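Local coordinates for protein phosphodiesterase (Candida albicans, PDB 6CPU) that belongs to the HD-type cyclic nucleotide phosphodiesterase family, with a largely helical fold that carries a zinc ion, at residues I238-K243 with S295-K300; N170-R175 with I387-R392; E3-V8 with K18-D23. All coordinates share one frame; numbering follows the deposited sequence.

Contact 1 of 3, residues I238-K243 with S295-K300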
ATOM      1  N   ILE A 238       0.955 -13.551  -4.345  1.00 23.42           N
ATOM      2  CA  ILE A 238       1.954 -13.340  -5.383  1.00 23.88           C
ATOM      3  C   ILE A 238       2.730 -14.618  -5.713  1.00 25.04           C
ATOM      4  O   ILE A 238       2.983 -14.893  -6.887  1.00 24.90           O
ATOM      5  CB  ILE A 238       2.918 -12.190  -5.021  1.00 23.94           C
ATOM      6  CG1 ILE A 238       2.139 -10.881  -4.831  1.00 23.55           C
ATOM      7  CG2 ILE A 238       3.988 -12.031  -6.084  1.00 24.48           C
ATOM      8  CD1 ILE A 238       1.521 -10.300  -6.085  1.00 24.40           C
ATOM      9  N   ASP A 239       3.114 -15.392  -4.703  1.00 25.44           N
ATOM     10  CA  ASP A 239       3.803 -16.665  -4.950  1.00 27.32           C
ATOM     11  C   ASP A 239       2.936 -17.561  -5.835  1.00 27.35           C
ATOM     12  O   ASP A 239       3.430 -18.158  -6.793  1.00 28.17           O
ATOM     13  CB  ASP A 239       4.143 -17.366  -3.632  1.00 28.86           C
ATOM     14  CG  ASP A 239       5.046 -18.590  -3.816  1.00 31.10           C
ATOM     15  OD1 ASP A 239       5.842 -18.635  -4.766  1.00 32.37           O
ATOM     16  OD2 ASP A 239       4.975 -19.509  -2.975  1.00 35.12           O
ATOM     17  N   TYR A 240       1.644 -17.608  -5.526  1.00 27.78           N
ATOM     18  CA  TYR A 240       0.663 -18.429  -6.251  1.00 29.20           C
ATOM     19  C   TYR A 240       0.571 -18.028  -7.727  1.00 29.87           C
ATOM     20  O   TYR A 240       0.523 -18.882  -8.608  1.00 30.87           O
ATOM     21  CB  TYR A 240      -0.705 -18.299  -5.577  1.00 28.55           C
ATOM     22  CG  TYR A 240      -1.748 -19.311  -6.008  1.00 30.51           C
ATOM     23  CD1 TYR A 240      -1.670 -20.638  -5.596  1.00 30.45           C
ATOM     24  CD2 TYR A 240      -2.836 -18.933  -6.799  1.00 30.67           C
ATOM     25  CE1 TYR A 240      -2.633 -21.568  -5.974  1.00 30.33           C
ATOM     26  CE2 TYR A 240      -3.811 -19.860  -7.180  1.00 31.48           C
ATOM     27  CZ  TYR A 240      -3.701 -21.173  -6.756  1.00 31.24           C
ATOM     28  OH  TYR A 240      -4.655 -22.095  -7.139  1.00 32.64           O
ATOM     29  N   ALA A 241       0.564 -16.719  -7.982  1.00 29.58           N
ATOM     30  CA  ALA A 241       0.541 -16.188  -9.334  1.00 29.43           C
ATOM     31  C   ALA A 241       1.838 -16.480 -10.084  1.00 28.78           C
ATOM     32  O   ALA A 241       1.802 -16.869 -11.251  1.00 31.93           O
ATOM     33  CB  ALA A 241       0.274 -14.695  -9.302  1.00 28.55           C
ATOM     34  N   ILE A 242       2.979 -16.295  -9.418  1.00 28.67           N
ATOM     35  CA  ILE A 242       4.292 -16.571 -10.021  1.00 29.58           C
ATOM     36  C   ILE A 242       4.396 -18.042 -10.463  1.00 33.25           C
ATOM     37  O   ILE A 242       4.902 -18.332 -11.547  1.00 33.54           O
ATOM     38  CB  ILE A 242       5.453 -16.235  -9.047  1.00 28.56           C
ATOM     39  CG1 ILE A 242       5.569 -14.722  -8.845  1.00 27.91           C
ATOM     40  CG2 ILE A 242       6.786 -16.763  -9.561  1.00 29.75           C
ATOM     41  CD1 ILE A 242       6.454 -14.316  -7.682  1.00 28.24           C
ATOM     42  N   LYS A 243       3.901 -18.954  -9.630  1.00 34.98           N
ATOM     43  CA  LYS A 243       3.922 -20.392  -9.949  1.00 37.69           C
ATOM     44  C   LYS A 243       3.181 -20.772 -11.239  1.00 38.61           C
ATOM     45  O   LYS A 243       3.444 -21.831 -11.798  1.00 37.10           O
ATOM     46  CB  LYS A 243       3.341 -21.210  -8.792  1.00 38.17           C
ATOM     47  CG  LYS A 243       4.289 -21.403  -7.627  1.00 39.98           C
ATOM     48  CD  LYS A 243       3.591 -22.179  -6.518  1.00 41.65           C
ATOM     49  CE  LYS A 243       4.473 -22.345  -5.294  1.00 41.86           C
ATOM     50  NZ  LYS A 243       3.637 -22.692  -4.112  1.00 41.46           N
ATOM     51  N   SER A 295      -8.313 -16.962 -14.818  1.00 38.49           N
ATOM     52  CA  SER A 295      -6.931 -16.551 -15.067  1.00 37.63           C
ATOM     53  C   SER A 295      -5.978 -17.153 -14.043  1.00 35.73           C
ATOM     54  O   SER A 295      -4.777 -17.234 -14.285  1.00 34.71           O
ATOM     55  CB  SER A 295      -6.796 -15.027 -15.061  1.00 38.64           C
ATOM     56  OG  SER A 295      -7.131 -14.492 -16.326  1.00 40.74           O
ATOM     57  N   LEU A 296      -6.522 -17.559 -12.900  1.00 34.88           N
ATOM     58  CA  LEU A 296      -5.797 -18.359 -11.924  1.00 34.49           C
ATOM     59  C   LEU A 296      -6.675 -19.533 -11.524  1.00 34.12           C
ATOM     60  O   LEU A 296      -7.882 -19.360 -11.380  1.00 35.26           O
ATOM     61  CB  LEU A 296      -5.529 -17.553 -10.662  1.00 33.11           C
ATOM     62  CG  LEU A 296      -4.579 -16.362 -10.735  1.00 32.49           C
ATOM     63  CD1 LEU A 296      -4.845 -15.461  -9.540  1.00 31.60           C
ATOM     64  CD2 LEU A 296      -3.133 -16.812 -10.777  1.00 32.18           C
ATOM     65  N   PRO A 297      -6.068 -20.702 -11.277  1.00 35.42           N
ATOM     66  CA  PRO A 297      -6.864 -21.851 -10.827  1.00 34.87           C
ATOM     67  C   PRO A 297      -7.333 -21.685  -9.391  1.00 36.10           C
ATOM     68  O   PRO A 297      -6.676 -21.005  -8.591  1.00 33.68           O
ATOM     69  CB  PRO A 297      -5.887 -23.022 -10.931  1.00 35.66           C
ATOM     70  CG  PRO A 297      -4.529 -22.414 -10.809  1.00 35.53           C
ATOM     71  CD  PRO A 297      -4.625 -20.996 -11.305  1.00 34.69           C
ATOM     72  N   LYS A 298      -8.460 -22.307  -9.060  1.00 34.14           N
ATOM     73  CA  LYS A 298      -8.953 -22.279  -7.696  1.00 35.51           C
ATOM     74  C   LYS A 298      -8.006 -23.111  -6.835  1.00 33.68           C
ATOM     75  O   LYS A 298      -7.240 -23.927  -7.357  1.00 34.67           O
ATOM     76  CB  LYS A 298     -10.383 -22.815  -7.621  1.00 37.83           C
ATOM     77  CG  LYS A 298     -11.325 -22.143  -8.607  1.00 39.67           C
ATOM     78  CD  LYS A 298     -12.782 -22.367  -8.264  1.00 43.17           C
ATOM     79  CE  LYS A 298     -13.657 -21.931  -9.429  1.00 45.86           C
ATOM     80  NZ  LYS A 298     -15.109 -21.943  -9.103  1.00 48.40           N
ATOM     81  N   PHE A 299      -8.050 -22.878  -5.529  1.00 32.14           N
ATOM     82  CA  PHE A 299      -7.174 -23.560  -4.585  1.00 32.31           C
ATOM     83  C   PHE A 299      -7.990 -24.175  -3.461  1.00 32.32           C
ATOM     84  O   PHE A 299      -9.157 -23.829  -3.263  1.00 32.63           O
ATOM     85  CB  PHE A 299      -6.078 -22.609  -4.040  1.00 31.71           C
ATOM     86  CG  PHE A 299      -6.595 -21.296  -3.502  1.00 30.35           C
ATOM     87  CD1 PHE A 299      -6.720 -21.093  -2.135  1.00 29.89           C
ATOM     88  CD2 PHE A 299      -6.919 -20.254  -4.353  1.00 29.83           C
ATOM     89  CE1 PHE A 299      -7.183 -19.895  -1.621  1.00 29.54           C
ATOM     90  CE2 PHE A 299      -7.380 -19.044  -3.843  1.00 29.44           C
ATOM     91  CZ  PHE A 299      -7.515 -18.867  -2.482  1.00 29.91           C
ATOM     92  N   LYS A 300      -7.377 -25.085  -2.713  1.00 33.26           N
ATOM     93  CA  LYS A 300      -8.108 -25.843  -1.693  1.00 35.14           C
ATOM     94  C   LYS A 300      -8.793 -24.944  -0.670  1.00 33.99           C
ATOM     95  O   LYS A 300      -9.870 -25.268  -0.163  1.00 33.03           O
ATOM     96  CB  LYS A 300      -7.165 -26.809  -0.976  1.00 38.56           C
ATOM     97  CG  LYS A 300      -7.869 -27.779  -0.045  1.00 43.10           C
ATOM     98  CD  LYS A 300      -6.936 -28.890   0.415  1.00 46.30           C
ATOM     99  CE  LYS A 300      -7.713 -30.014   1.083  1.00 47.75           C
ATOM    100  NZ  LYS A 300      -6.812 -30.915   1.849  1.00 49.57           N
TER
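Two first torsions bring Tyr240 and Phe299 together. In Tyr240, CG is anti to the backbone N (chi1 -167°). In Phe299, CG sits between the backbone N and the carbonyl carbon (chi1 51°). From its helix the phenol reaches into loop 295-300, and its tip meets three consecutive residues. Tyr240 OH donates a hydrogen bond of 2.7 Å to Pro297 O. The hydroxyl stands above the carbonyl plane of Pro297, and that oxygen lies near the plane of the tyrosine ring, at its edge. The pyrrolidine also touches the hydroxyl, with Pro297 CG 3.7 Å from Tyr240 OH.

Phe299 approaches with its CB and with the CD2 edge of its ring. CB is 3.4 Å from Tyr240 OH. The phenyl edge is turned toward the phenol face in a T-shaped pair, with planes at 67° and ring centroids 5.5 Å apart. The phenol is therefore held by a polar bond at its tip and by an aromatic neighbour over its face. Nearer the helix, Leu296 CD2 lies 4.0 Å from Ala241 CA. Leu343 of helix 336-348 touches Ala241, and Phe287 and Ile291 of helix 276-292 pack on Leu296 and Phe299, respectively. This buried contact joins helix 227-242 to the loop after helix 276-292, as packing within the largely helical phosphodiesterase fold.

Contact 2 of 3, residues N170-R175 with I387-R392; sequences NCNATR and INKVLR
Asn388 O is gripped by both terminal nitrogens of Arg175. Arg175 NH2 gives the shorter hydrogen bond to Asn388 O, 2.8 Å at 154°. Arg175 NH1 bonds to the same Asn388 O at 3.1 Å and is more bent, at 138°. The oxygen lies nearly in the guanidinium plane. The contact packs the C-terminal end of helix 165-173 against helix 377-394 of the helical phosphodiesterase fold. Helix 377-394 has a wider pi-type turn here, in which Arg392 N bonds to Ile387 O.

The arginine follows the helix end, and its chain bends at chi3 (45°), which turns NE back from an otherwise extended chain. Thr180 OG1 bonds to that NE, so all three nitrogens of the guanidinium have a partner. Arg392 crosses this group at a slant, its CG at the guanidinium edge, 3.6 Å from Arg175 NH2. The two guanidinium planes are nearly perpendicular. The like charges remain apart, and Arg392 has a weak, long ion pair with Glu177.

Asn172 lies across the start of the Lys389 side chain, its OD1 3.3 Å from Lys389 CB. Its backbone O lies 3.6 Å from Asn388 CB. The amine of Lys389 is carried away from the contact and makes a cation-pi interaction with Phe93. Asn172 ND2 bonds to Ile168 O one turn back. A water also accepts from both sides, 3.1 Å from Asn172 ND2 and 3.1 Å from Lys389 NZ.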
ATOM      1  N   ASN A 170      11.646  13.072  -6.525  1.00 18.73           N
ATOM      2  CA  ASN A 170      12.867  13.569  -7.177  1.00 21.00           C
ATOM      3  C   ASN A 170      14.048  12.635  -6.981  1.00 20.75           C
ATOM      4  O   ASN A 170      14.781  12.361  -7.931  1.00 20.31           O
ATOM      5  CB  ASN A 170      13.228  14.957  -6.669  1.00 22.53           C
ATOM      6  CG  ASN A 170      14.522  15.491  -7.283  1.00 25.95           C
ATOM      7  OD1 ASN A 170      15.604  15.415  -6.675  1.00 30.24           O
ATOM      8  ND2 ASN A 170      14.421  16.015  -8.493  1.00 25.72           N
ATOM      9  N   CYS A 171      14.215  12.127  -5.763  1.00 21.13           N
ATOM     10  CA  CYS A 171      15.325  11.243  -5.464  1.00 23.65           C
ATOM     11  C   CYS A 171      15.267   9.980  -6.324  1.00 21.85           C
ATOM     12  O   CYS A 171      16.295   9.506  -6.807  1.00 20.30           O
ATOM     13  CB  CYS A 171      15.357  10.869  -3.985  1.00 27.88           C
ATOM     14  SG  CYS A 171      16.712   9.743  -3.606  1.00 41.16           S
ATOM     15  N   ASN A 172      14.070   9.432  -6.514  1.00 19.14           N
ATOM     16  CA  ASN A 172      13.939   8.211  -7.285  1.00 19.51           C
ATOM     17  C   ASN A 172      13.938   8.393  -8.797  1.00 19.49           C
ATOM     18  O   ASN A 172      14.224   7.429  -9.524  1.00 22.35           O
ATOM     19  CB  ASN A 172      12.733   7.411  -6.827  1.00 19.81           C
ATOM     20  CG  ASN A 172      12.980   6.768  -5.498  1.00 20.67           C
ATOM     21  OD1 ASN A 172      13.633   5.727  -5.411  1.00 21.07           O
ATOM     22  ND2 ASN A 172      12.531   7.417  -4.446  1.00 21.42           N
ATOM     23  N   ALA A 173      13.670   9.603  -9.268  1.00 18.17           N
ATOM     24  CA  ALA A 173      13.720   9.888 -10.696  1.00 18.65           C
ATOM     25  C   ALA A 173      15.146  10.197 -11.203  1.00 19.58           C
ATOM     26  O   ALA A 173      15.456   9.980 -12.380  1.00 19.37           O
ATOM     27  CB  ALA A 173      12.798  11.030 -11.016  1.00 18.20           C
ATOM     28  N   THR A 174      16.000  10.719 -10.328  1.00 20.13           N
ATOM     29  CA  THR A 174      17.307  11.260 -10.752  1.00 21.71           C
ATOM     30  C   THR A 174      18.496  10.365 -10.397  1.00 23.32           C
ATOM     31  O   THR A 174      19.652  10.753 -10.573  1.00 24.98           O
ATOM     32  CB  THR A 174      17.551  12.639 -10.141  1.00 21.16           C
ATOM     33  OG1 THR A 174      17.587  12.523  -8.709  1.00 20.76           O
ATOM     34  CG2 THR A 174      16.472  13.597 -10.556  1.00 21.03           C
ATOM     35  N   ARG A 175      18.205   9.164  -9.923  1.00 24.68           N
ATOM     36  CA  ARG A 175      19.223   8.259  -9.403  1.00 26.19           C
ATOM     37  C   ARG A 175      20.141   7.796 -10.545  1.00 27.18           C
ATOM     38  O   ARG A 175      19.660   7.492 -11.630  1.00 27.60           O
ATOM     39  CB  ARG A 175      18.506   7.083  -8.710  1.00 25.43           C
ATOM     40  CG  ARG A 175      19.326   6.300  -7.716  1.00 25.69           C
ATOM     41  CD  ARG A 175      18.542   5.154  -7.083  1.00 24.26           C
ATOM     42  NE  ARG A 175      17.778   4.370  -8.055  1.00 22.61           N
ATOM     43  CZ  ARG A 175      16.447   4.212  -8.060  1.00 23.49           C
ATOM     44  NH1 ARG A 175      15.672   4.768  -7.125  1.00 21.83           N
ATOM     45  NH2 ARG A 175      15.883   3.486  -9.016  1.00 21.42           N
ATOM     46  N   ILE A 387       7.285   2.152  -9.504  1.00 18.83           N
ATOM     47  CA  ILE A 387       8.223   1.676 -10.518  1.00 19.20           C
ATOM     48  C   ILE A 387       9.656   2.020 -10.133  1.00 19.06           C
ATOM     49  O   ILE A 387      10.521   1.154 -10.146  1.00 19.13           O
ATOM     50  CB  ILE A 387       7.932   2.248 -11.925  1.00 19.58           C
ATOM     51  CG1 ILE A 387       6.514   1.888 -12.398  1.00 20.60           C
ATOM     52  CG2 ILE A 387       9.013   1.780 -12.916  1.00 19.42           C
ATOM     53  CD1 ILE A 387       6.185   0.405 -12.398  1.00 21.68           C
ATOM     54  N   ASN A 388       9.917   3.279  -9.777  1.00 18.43           N
ATOM     55  CA  ASN A 388      11.292   3.752  -9.685  1.00 18.42           C
ATOM     56  C   ASN A 388      11.947   3.509  -8.338  1.00 18.56           C
ATOM     57  O   ASN A 388      13.165   3.358  -8.265  1.00 18.81           O
ATOM     58  CB  ASN A 388      11.370   5.215 -10.039  1.00 19.37           C
ATOM     59  CG  ASN A 388      10.871   5.488 -11.446  1.00 21.09           C
ATOM     60  OD1 ASN A 388      11.250   4.805 -12.388  1.00 22.63           O
ATOM     61  ND2 ASN A 388      10.037   6.480 -11.584  1.00 22.29           N
ATOM     62  N   LYS A 389      11.145   3.470  -7.274  1.00 18.70           N
ATOM     63  CA  LYS A 389      11.686   3.143  -5.958  1.00 19.17           C
ATOM     64  C   LYS A 389      11.636   1.646  -5.690  1.00 19.31           C
ATOM     65  O   LYS A 389      12.633   1.067  -5.279  1.00 21.39           O
ATOM     66  CB  LYS A 389      10.960   3.904  -4.839  1.00 19.84           C
ATOM     67  CG  LYS A 389      11.418   3.533  -3.434  1.00 20.60           C
ATOM     68  CD  LYS A 389      10.807   4.456  -2.391  1.00 22.84           C
ATOM     69  CE  LYS A 389      11.051   3.962  -0.968  1.00 24.70           C
ATOM     70  NZ  LYS A 389      12.491   3.888  -0.630  1.00 24.35           N
ATOM     71  N   VAL A 390      10.470   1.030  -5.866  1.00 18.27           N
ATOM     72  CA  VAL A 390      10.278  -0.352  -5.446  1.00 19.04           C
ATOM     73  C   VAL A 390      10.741  -1.366  -6.507  1.00 18.54           C
ATOM     74  O   VAL A 390      11.700  -2.101  -6.271  1.00 19.45           O
ATOM     75  CB  VAL A 390       8.817  -0.623  -5.023  1.00 19.57           C
ATOM     76  CG1 VAL A 390       8.637  -2.083  -4.645  1.00 20.89           C
ATOM     77  CG2 VAL A 390       8.441   0.271  -3.859  1.00 19.67           C
ATOM     78  N   LEU A 391      10.086  -1.399  -7.662  1.00 19.39           N
ATOM     79  CA  LEU A 391      10.326  -2.485  -8.628  1.00 19.86           C
ATOM     80  C   LEU A 391      11.684  -2.387  -9.322  1.00 20.93           C
ATOM     81  O   LEU A 391      12.309  -3.417  -9.573  1.00 20.28           O
ATOM     82  CB  LEU A 391       9.192  -2.580  -9.658  1.00 20.18           C
ATOM     83  CG  LEU A 391       7.789  -2.908  -9.124  1.00 21.21           C
ATOM     84  CD1 LEU A 391       6.769  -2.840 -10.243  1.00 21.40           C
ATOM     85  CD2 LEU A 391       7.753  -4.284  -8.455  1.00 23.14           C
ATOM     86  N   ARG A 392      12.153  -1.169  -9.617  1.00 21.00           N
ATOM     87  CA  ARG A 392      13.461  -0.997 -10.283  1.00 21.86           C
ATOM     88  C   ARG A 392      14.599  -1.599  -9.458  1.00 22.07           C
ATOM     89  O   ARG A 392      15.570  -2.117 -10.014  1.00 20.46           O
ATOM     90  CB  ARG A 392      13.744   0.488 -10.569  1.00 23.06           C
ATOM     91  CG  ARG A 392      15.075   0.779 -11.269  1.00 24.38           C
ATOM     92  CD  ARG A 392      15.106   0.177 -12.668  1.00 24.99           C
ATOM     93  NE  ARG A 392      16.433   0.258 -13.281  1.00 25.40           N
ATOM     94  CZ  ARG A 392      17.423  -0.625 -13.129  1.00 25.98           C
ATOM     95  NH1 ARG A 392      17.312  -1.690 -12.334  1.00 25.78           N
ATOM     96  NH2 ARG A 392      18.569  -0.414 -13.777  1.00 27.61           N
TER
HETATM   97  O   HOH W   1      13.587   6.579  -1.705  1.00 28.62           O

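Contact 3 of 3, residues E3-V8 with K18-D23; sequences EVLSLV and KYYKFD
Strands 3-6 and 18-21 run parallel, with their axes 16° apart and 4.7 Å at closest approach. They are two neighbours in a four-stranded parallel sheet, and 16-21 is an outermost strand. Their backbone bonds alternate in the usual parallel ladder. Val4 N donates to Lys18 O, and Val4 O accepts from Tyr20 N. Ser6 repeats the pattern, its N donating to Tyr20 O and its O accepting from Phe22 N. Strand 16-21, helix 25-34 and strand 46-49 form a beta-alpha-beta crossover that spans strand 2-6.

Leu5 and Tyr20 share the face covered by helix 25-34. Their side chains lie side by side, with Leu5 CD2 3.8 Å from Tyr20 CD2. The same methyl meets the edge of the Phe22 ring, 3.9 Å from Phe22 CE2. His31 of the helix meets both rings.

The other face carries Val4, Ser6, Tyr19 and Lys21. Tyr19 CG is anti to the backbone N (chi1 -174°), and the ring crosses toward strand 3-6. Tyr19 CD1 packs on Val4 CG1 at 3.7 Å. The hydroxyl bonds to Leu10 O. Ser6 OG donates to Val8 O at 2.6 Å, bridging two residues along the chain just past the strand. Glu3 OE2 pairs with Lys35, while a water links Glu3 OE1, at 2.8 Å, to Tyr20 OH, at 2.6 Å.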
ATOM      1  N   GLU A   3      14.277   8.752  19.620  1.00 26.44           N
ATOM      2  CA  GLU A   3      14.647   7.363  19.786  1.00 25.68           C
ATOM      3  C   GLU A   3      16.051   7.232  19.219  1.00 24.95           C
ATOM      4  O   GLU A   3      16.293   7.580  18.059  1.00 24.12           O
ATOM      5  CB  GLU A   3      13.681   6.432  19.048  1.00 25.55           C
ATOM      6  CG  GLU A   3      14.163   4.985  18.991  1.00 26.84           C
ATOM      7  CD  GLU A   3      13.085   4.000  18.570  1.00 28.27           C
ATOM      8  OE1 GLU A   3      11.987   4.030  19.146  1.00 29.50           O
ATOM      9  OE2 GLU A   3      13.340   3.173  17.668  1.00 29.01           O
ATOM     10  N   VAL A   4      16.984   6.739  20.028  1.00 24.11           N
ATOM     11  CA  VAL A   4      18.375   6.652  19.621  1.00 23.66           C
ATOM     12  C   VAL A   4      18.748   5.189  19.437  1.00 24.41           C
ATOM     13  O   VAL A   4      18.496   4.357  20.314  1.00 24.64           O
ATOM     14  CB  VAL A   4      19.325   7.335  20.631  1.00 24.92           C
ATOM     15  CG1 VAL A   4      20.769   7.201  20.170  1.00 25.59           C
ATOM     16  CG2 VAL A   4      18.957   8.805  20.826  1.00 25.69           C
ATOM     17  N   LEU A   5      19.316   4.888  18.274  1.00 22.66           N
ATOM     18  CA  LEU A   5      19.737   3.549  17.901  1.00 23.01           C
ATOM     19  C   LEU A   5      21.230   3.639  17.705  1.00 25.19           C
ATOM     20  O   LEU A   5      21.687   4.400  16.859  1.00 26.37           O
ATOM     21  CB  LEU A   5      19.057   3.119  16.608  1.00 22.19           C
ATOM     22  CG  LEU A   5      17.536   3.296  16.561  1.00 21.78           C
ATOM     23  CD1 LEU A   5      17.009   2.765  15.246  1.00 21.84           C
ATOM     24  CD2 LEU A   5      16.833   2.596  17.709  1.00 21.31           C
ATOM     25  N   SER A   6      21.999   2.898  18.504  1.00 25.11           N
ATOM     26  CA  SER A   6      23.449   3.036  18.490  1.00 26.93           C
ATOM     27  C   SER A   6      24.210   1.746  18.220  1.00 26.69           C
ATOM     28  O   SER A   6      23.861   0.672  18.722  1.00 25.84           O
ATOM     29  CB  SER A   6      23.932   3.622  19.818  1.00 28.52           C
ATOM     30  OG  SER A   6      25.337   3.780  19.785  1.00 29.60           O
ATOM     31  N   LEU A   7      25.273   1.879  17.439  1.00 27.73           N
ATOM     32  CA  LEU A   7      26.199   0.796  17.178  1.00 29.66           C
ATOM     33  C   LEU A   7      27.474   0.966  18.002  1.00 32.60           C
ATOM     34  O   LEU A   7      28.380   0.149  17.901  1.00 32.36           O
ATOM     35  CB  LEU A   7      26.549   0.745  15.693  1.00 30.64           C
ATOM     36  CG  LEU A   7      25.448   0.200  14.775  1.00 30.90           C
ATOM     37  CD1 LEU A   7      25.806   0.397  13.311  1.00 32.24           C
ATOM     38  CD2 LEU A   7      25.199  -1.274  15.072  1.00 31.36           C
ATOM     39  N   VAL A   8      27.514   2.010  18.828  1.00 33.93           N
ATOM     40  CA  VAL A   8      28.717   2.400  19.569  1.00 35.74           C
ATOM     41  C   VAL A   8      28.366   2.853  20.989  1.00 37.26           C
ATOM     42  O   VAL A   8      27.194   2.905  21.359  1.00 33.14           O
ATOM     43  CB  VAL A   8      29.474   3.531  18.836  1.00 35.96           C
ATOM     44  CG1 VAL A   8      29.979   3.057  17.482  1.00 37.69           C
ATOM     45  CG2 VAL A   8      28.591   4.760  18.677  1.00 36.64           C
ATOM     46  N   LYS A  18      14.670   7.310  24.490  1.00 32.02           N
ATOM     47  CA  LYS A  18      14.971   5.893  24.638  1.00 32.00           C
ATOM     48  C   LYS A  18      16.163   5.547  23.754  1.00 30.76           C
ATOM     49  O   LYS A  18      16.275   6.045  22.622  1.00 27.55           O
ATOM     50  CB  LYS A  18      13.752   5.073  24.260  1.00 34.38           C
ATOM     51  CG  LYS A  18      13.801   3.615  24.663  1.00 35.91           C
ATOM     52  CD  LYS A  18      12.442   2.979  24.432  1.00 37.52           C
ATOM     53  CE  LYS A  18      12.400   1.548  24.918  1.00 38.69           C
ATOM     54  NZ  LYS A  18      11.042   0.968  24.741  1.00 40.13           N
ATOM     55  N   TYR A  19      17.052   4.709  24.286  1.00 28.12           N
ATOM     56  CA  TYR A  19      18.324   4.388  23.660  1.00 27.66           C
ATOM     57  C   TYR A  19      18.371   2.875  23.466  1.00 28.02           C
ATOM     58  O   TYR A  19      18.111   2.128  24.413  1.00 28.21           O
ATOM     59  CB  TYR A  19      19.457   4.866  24.578  1.00 27.71           C
ATOM     60  CG  TYR A  19      20.873   4.744  24.036  1.00 27.39           C
ATOM     61  CD1 TYR A  19      21.560   5.854  23.560  1.00 26.96           C
ATOM     62  CD2 TYR A  19      21.538   3.521  24.035  1.00 27.37           C
ATOM     63  CE1 TYR A  19      22.853   5.745  23.084  1.00 27.42           C
ATOM     64  CE2 TYR A  19      22.830   3.406  23.557  1.00 27.19           C
ATOM     65  CZ  TYR A  19      23.482   4.517  23.088  1.00 27.15           C
ATOM     66  OH  TYR A  19      24.760   4.386  22.618  1.00 29.49           O
ATOM     67  N   TYR A  20      18.676   2.434  22.247  1.00 28.09           N
ATOM     68  CA  TYR A  20      18.845   1.009  21.916  1.00 27.68           C
ATOM     69  C   TYR A  20      20.265   0.824  21.455  1.00 26.77           C
ATOM     70  O   TYR A  20      20.718   1.525  20.555  1.00 26.93           O
ATOM     71  CB  TYR A  20      17.911   0.557  20.780  1.00 27.40           C
ATOM     72  CG  TYR A  20      16.438   0.529  21.094  1.00 28.13           C
ATOM     73  CD1 TYR A  20      15.752  -0.684  21.217  1.00 28.73           C
ATOM     74  CD2 TYR A  20      15.712   1.705  21.235  1.00 29.59           C
ATOM     75  CE1 TYR A  20      14.394  -0.716  21.483  1.00 29.24           C
ATOM     76  CE2 TYR A  20      14.352   1.678  21.487  1.00 30.36           C
ATOM     77  CZ  TYR A  20      13.701   0.466  21.618  1.00 30.40           C
ATOM     78  OH  TYR A  20      12.352   0.452  21.889  1.00 34.97           O
ATOM     79  N   LYS A  21      20.983  -0.096  22.083  1.00 27.54           N
ATOM     80  CA  LYS A  21      22.334  -0.409  21.676  1.00 28.77           C
ATOM     81  C   LYS A  21      22.263  -1.718  20.922  1.00 28.41           C
ATOM     82  O   LYS A  21      21.795  -2.711  21.454  1.00 30.37           O
ATOM     83  CB  LYS A  21      23.268  -0.514  22.898  1.00 30.99           C
ATOM     84  CG  LYS A  21      24.667  -1.022  22.592  1.00 33.25           C
ATOM     85  CD  LYS A  21      25.486  -0.007  21.816  1.00 34.98           C
ATOM     86  CE  LYS A  21      26.664  -0.670  21.136  1.00 37.19           C
ATOM     87  NZ  LYS A  21      27.518  -1.370  22.132  1.00 39.87           N
ATOM     88  N   PHE A  22      22.719  -1.714  19.681  1.00 26.82           N
ATOM     89  CA  PHE A  22      22.693  -2.907  18.860  1.00 27.84           C
ATOM     90  C   PHE A  22      24.101  -3.456  18.714  1.00 28.60           C
ATOM     91  O   PHE A  22      25.054  -2.696  18.538  1.00 31.48           O
ATOM     92  CB  PHE A  22      22.063  -2.610  17.492  1.00 26.40           C
ATOM     93  CG  PHE A  22      20.607  -2.307  17.586  1.00 24.49           C
ATOM     94  CD1 PHE A  22      19.688  -3.336  17.720  1.00 24.13           C
ATOM     95  CD2 PHE A  22      20.160  -0.993  17.629  1.00 24.38           C
ATOM     96  CE1 PHE A  22      18.334  -3.062  17.856  1.00 24.60           C
ATOM     97  CE2 PHE A  22      18.811  -0.716  17.769  1.00 24.03           C
ATOM     98  CZ  PHE A  22      17.901  -1.751  17.874  1.00 23.56           C
ATOM     99  N   ASP A  23      24.214  -4.775  18.798  1.00 30.15           N
ATOM    100  CA  ASP A  23      25.493  -5.447  18.625  1.00 31.25           C
ATOM    101  C   ASP A  23      25.896  -5.509  17.161  1.00 30.22           C
ATOM    102  O   ASP A  23      27.089  -5.563  16.850  1.00 30.89           O
ATOM    103  CB  ASP A  23      25.468  -6.858  19.245  1.00 33.86           C
ATOM    104  CG  ASP A  23      24.452  -7.781  18.594  1.00 37.35           C
ATOM    105  OD1 ASP A  23      23.465  -7.297  17.991  1.00 40.08           O
ATOM    106  OD2 ASP A  23      24.634  -9.015  18.688  1.00 42.27           O
TER
HETATM  107  O   HOH W   2      11.341   1.393  19.653  1.00 44.45           O

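In the fold
From the N terminus, contact 3 closes first. It joins the first two strands across a short link, and its loop is complete long before the others open. Contact 2 opens next, at helix 165-173, and closes more than 200 residues later at helix 377-394. Contact 1 opens and closes within that span, tying helix 227-242 to the loop after helix 276-292. Contacts 1 and 2 therefore nest, while contact 3 stands in series with both. Contacts 1 and 2 do not touch; their nearest atoms are about 9 Å apart. Contact 1 ties a helix to a loop, and contact 2 ties two helices together. Contact 3 belongs to the N-terminal sheet.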